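Side-chain contact in VirK protein (Legionella pneumophila, PDB 5XTA), which is of unknown molecular function, but belongs to the bacterial VirK family and is probably exported through type II secretion: residues P73-S78 against S98-L103. The protein carries 3 engineered substitutions. Sequence-based numbering, arbitrary orientation. Where two conformers were deposited one is given.
Sequences PMFDYS and SSYERL
Phe75 and Tyr100 bring their rings together nearly parallel, planes at 16°, yet the centroids lie 5.8 Å apart, which makes them a laterally offset pair with little face-on overlap. The touching parts are one side of each ring: Phe75 CD2 is 3.9 Å from Tyr100 CE1, and Phe75 CE2 is 3.6 Å from Tyr100 OH. The bond from CA to CB of Phe75 points toward 98-103, and a chi1 of -69°, turning CG away from the carbonyl carbon, sets the CD2 and CE2 side of the ring beside Tyr100. Arg60 makes a cation-pi contact with the Phe75 ring, and a sulfate ion, probably from the crystallisation liquor, lies about 4 Å from that side chain. Pro73 of a neighbouring subunit packs on Tyr100.

A second, looser apolar touch is made by Met74, deposited as selenomethionine, whose SE comes 4.3 Å from Leu103 CD1 in one of two modelled conformers, so this touch is doubtful. Within 98-103, the backbone N of Glu101 donates to Ser99 OG at 3.2 Å and 164°, closing an ST turn.

Strand 87-96 separates strands 74-83 and 102-111 in the antiparallel sheet. The arrangement is that of a beta-hairpin connection: the loop between strands 87-96 and 102-111 lays Tyr100 against Phe75 on strand 74-83, the neighbour of 87-96 on its other side.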
ATOM      1  N   PRO A  73     -10.747 -14.991  -8.979  1.00 36.18           N
ATOM      2  CA  PRO A  73     -10.212 -14.034  -7.994  1.00 35.98           C
ATOM      3  C   PRO A  73      -9.846 -14.674  -6.643  1.00 31.94           C
ATOM      4  O   PRO A  73     -10.693 -15.313  -5.985  1.00 32.76           O
ATOM      5  CB  PRO A  73     -11.334 -13.008  -7.869  1.00 35.22           C
ATOM      6  CG  PRO A  73     -12.043 -13.096  -9.167  1.00 37.89           C
ATOM      7  CD  PRO A  73     -12.089 -14.576  -9.413  1.00 37.54           C
HETATM    8  N   MSE A  74      -8.566 -14.553  -6.263  1.00 28.66           N
HETATM    9  CA  MSE A  74      -8.032 -15.189  -5.068  0.50 29.26           C
HETATM   10  C   MSE A  74      -7.102 -14.265  -4.345  1.00 27.26           C
HETATM   11  O   MSE A  74      -6.570 -13.316  -4.922  1.00 26.17           O
HETATM   12  CB  MSE A  74      -7.234 -16.414  -5.475  0.50 32.05           C
HETATM   13  CG  MSE A  74      -8.147 -17.586  -5.780  0.50 36.23           C
HETATM   14 SE   MSE A  74      -6.942 -18.988  -6.413  0.50 39.27          SE
HETATM   15  CE  MSE A  74      -6.559 -18.084  -8.124  0.50 41.11           C
ATOM     16  N   PHE A  75      -6.907 -14.520  -3.059  1.00 25.26           N
ATOM     17  CA  PHE A  75      -5.819 -13.837  -2.300  1.00 23.98           C
ATOM     18  C   PHE A  75      -4.811 -14.910  -1.968  1.00 24.95           C
ATOM     19  O   PHE A  75      -5.189 -15.971  -1.466  1.00 25.51           O
ATOM     20  CB  PHE A  75      -6.290 -13.226  -1.007  1.00 22.46           C
ATOM     21  CG  PHE A  75      -7.204 -12.047  -1.183  1.00 21.92           C
ATOM     22  CD1 PHE A  75      -6.721 -10.850  -1.698  1.00 21.19           C
ATOM     23  CD2 PHE A  75      -8.520 -12.112  -0.773  1.00 21.94           C
ATOM     24  CE1 PHE A  75      -7.561  -9.752  -1.839  1.00 21.76           C
ATOM     25  CE2 PHE A  75      -9.361 -11.024  -0.900  1.00 21.61           C
ATOM     26  CZ  PHE A  75      -8.877  -9.838  -1.438  1.00 21.73           C
ATOM     27  N   ASP A  76      -3.544 -14.623  -2.264  1.00 23.88           N
ATOM     28  CA  ASP A  76      -2.431 -15.393  -1.745  1.00 25.40           C
ATOM     29  C   ASP A  76      -1.962 -14.644  -0.542  1.00 23.11           C
ATOM     30  O   ASP A  76      -1.314 -13.607  -0.670  1.00 23.01           O
ATOM     31  CB  ASP A  76      -1.298 -15.484  -2.763  1.00 27.83           C
ATOM     32  CG  ASP A  76      -1.573 -16.458  -3.856  1.00 33.66           C
ATOM     33  OD1 ASP A  76      -2.603 -17.183  -3.835  1.00 39.00           O
ATOM     34  OD2 ASP A  76      -0.732 -16.480  -4.771  1.00 42.16           O
ATOM     35  N   TYR A  77      -2.282 -15.172   0.621  1.00 20.76           N
ATOM     36  CA  TYR A  77      -1.827 -14.627   1.869  1.00 21.65           C
ATOM     37  C   TYR A  77      -0.528 -15.313   2.320  1.00 22.23           C
ATOM     38  O   TYR A  77      -0.506 -16.536   2.597  1.00 20.98           O
ATOM     39  CB  TYR A  77      -2.907 -14.808   2.923  1.00 22.16           C
ATOM     40  CG  TYR A  77      -2.487 -14.426   4.313  1.00 23.88           C
ATOM     41  CD1 TYR A  77      -2.380 -13.097   4.682  1.00 25.37           C
ATOM     42  CD2 TYR A  77      -2.178 -15.393   5.266  1.00 24.87           C
ATOM     43  CE1 TYR A  77      -2.018 -12.735   5.976  1.00 27.53           C
ATOM     44  CE2 TYR A  77      -1.787 -15.037   6.550  1.00 27.14           C
ATOM     45  CZ  TYR A  77      -1.705 -13.703   6.898  1.00 27.34           C
ATOM     46  OH  TYR A  77      -1.322 -13.329   8.149  1.00 29.81           O
ATOM     47  N   SER A  78       0.534 -14.523   2.429  1.00 22.04           N
ATOM     48  CA  SER A  78       1.829 -15.003   2.848  1.00 22.17           C
ATOM     49  C   SER A  78       2.168 -14.461   4.216  1.00 23.68           C
ATOM     50  O   SER A  78       2.103 -13.262   4.432  1.00 23.08           O
ATOM     51  CB  SER A  78       2.864 -14.570   1.847  1.00 24.51           C
ATOM     52  OG  SER A  78       2.599 -15.211   0.622  1.00 26.15           O
ATOM     53  N   SER A  98     -13.780 -13.774  -2.995  1.00 36.84           N
ATOM     54  CA  SER A  98     -15.186 -13.476  -2.760  1.00 42.37           C
ATOM     55  C   SER A  98     -15.668 -14.055  -1.428  1.00 41.86           C
ATOM     56  O   SER A  98     -16.257 -13.347  -0.609  1.00 41.87           O
ATOM     57  CB  SER A  98     -16.035 -14.017  -3.919  1.00 44.19           C
ATOM     58  OG  SER A  98     -17.339 -13.494  -3.829  1.00 46.81           O
ATOM     59  N   SER A  99     -15.392 -15.336  -1.216  1.00 41.67           N
ATOM     60  CA  SER A  99     -15.928 -16.065  -0.065  1.00 40.09           C
ATOM     61  C   SER A  99     -14.980 -16.200   1.112  1.00 39.04           C
ATOM     62  O   SER A  99     -15.417 -16.418   2.243  1.00 40.80           O
ATOM     63  CB  SER A  99     -16.362 -17.464  -0.517  1.00 43.19           C
ATOM     64  OG  SER A  99     -15.250 -18.301  -0.785  1.00 42.69           O
ATOM     65  N   TYR A 100     -13.680 -16.081   0.866  1.00 34.84           N
ATOM     66  CA  TYR A 100     -12.654 -16.380   1.884  1.00 33.85           C
ATOM     67  C   TYR A 100     -12.470 -17.863   2.240  1.00 35.61           C
ATOM     68  O   TYR A 100     -11.747 -18.176   3.182  1.00 36.43           O
ATOM     69  CB  TYR A 100     -12.791 -15.538   3.149  1.00 34.36           C
ATOM     70  CG  TYR A 100     -12.239 -14.154   2.940  1.00 34.97           C
ATOM     71  CD1 TYR A 100     -10.862 -13.936   2.830  1.00 33.08           C
ATOM     72  CD2 TYR A 100     -13.101 -13.067   2.821  1.00 33.39           C
ATOM     73  CE1 TYR A 100     -10.360 -12.655   2.645  1.00 31.84           C
ATOM     74  CE2 TYR A 100     -12.612 -11.795   2.631  1.00 33.85           C
ATOM     75  CZ  TYR A 100     -11.242 -11.598   2.534  1.00 33.65           C
ATOM     76  OH  TYR A 100     -10.811 -10.321   2.297  1.00 31.78           O
ATOM     77  N   GLU A 101     -13.065 -18.760   1.463  1.00 36.58           N
ATOM     78  CA  GLU A 101     -12.847 -20.187   1.656  1.00 43.72           C
ATOM     79  C   GLU A 101     -11.369 -20.469   1.333  1.00 42.83           C
ATOM     80  O   GLU A 101     -10.833 -19.922   0.360  1.00 41.62           O
ATOM     81  CB  GLU A 101     -13.830 -21.004   0.773  1.00 49.00           C
ATOM     82  CG  GLU A 101     -13.367 -22.405   0.315  1.00 55.42           C
ATOM     83  CD  GLU A 101     -14.145 -22.965  -0.878  1.00 58.80           C
ATOM     84  OE1 GLU A 101     -15.163 -22.369  -1.286  1.00 65.48           O
ATOM     85  OE2 GLU A 101     -13.734 -24.014  -1.425  1.00 62.58           O
ATOM     86  N   ARG A 102     -10.735 -21.308   2.155  1.00 40.81           N
ATOM     87  CA  ARG A 102      -9.341 -21.712   1.974  1.00 42.72           C
ATOM     88  C   ARG A 102      -9.255 -22.746   0.850  1.00 40.89           C
ATOM     89  O   ARG A 102      -9.923 -23.774   0.903  1.00 40.19           O
ATOM     90  CB  ARG A 102      -8.799 -22.304   3.296  1.00 47.21           C
ATOM     91  CG  ARG A 102      -7.308 -22.634   3.303  1.00 52.63           C
ATOM     92  CD  ARG A 102      -6.839 -23.224   4.640  1.00 57.63           C
ATOM     93  NE  ARG A 102      -5.683 -24.143   4.497  1.00 63.64           N
ATOM     94  CZ  ARG A 102      -5.728 -25.365   3.952  1.00 66.49           C
ATOM     95  NH1 ARG A 102      -6.873 -25.847   3.463  1.00 68.47           N
ATOM     96  NH2 ARG A 102      -4.627 -26.121   3.882  1.00 66.93           N
ATOM     97  N   LEU A 103      -8.433 -22.486  -0.158  1.00 38.77           N
ATOM     98  CA  LEU A 103      -8.251 -23.412  -1.275  1.00 39.28           C
ATOM     99  C   LEU A 103      -7.028 -24.294  -1.126  1.00 41.69           C
ATOM    100  O   LEU A 103      -6.919 -25.317  -1.789  1.00 44.29           O
ATOM    101  CB  LEU A 103      -8.146 -22.660  -2.594  1.00 41.13           C
ATOM    102  CG  LEU A 103      -9.339 -21.839  -3.104  1.00 45.62           C
ATOM    103  CD1 LEU A 103      -9.474 -22.031  -4.625  1.00 46.64           C
ATOM    104  CD2 LEU A 103     -10.665 -22.157  -2.446  1.00 47.20           C
TER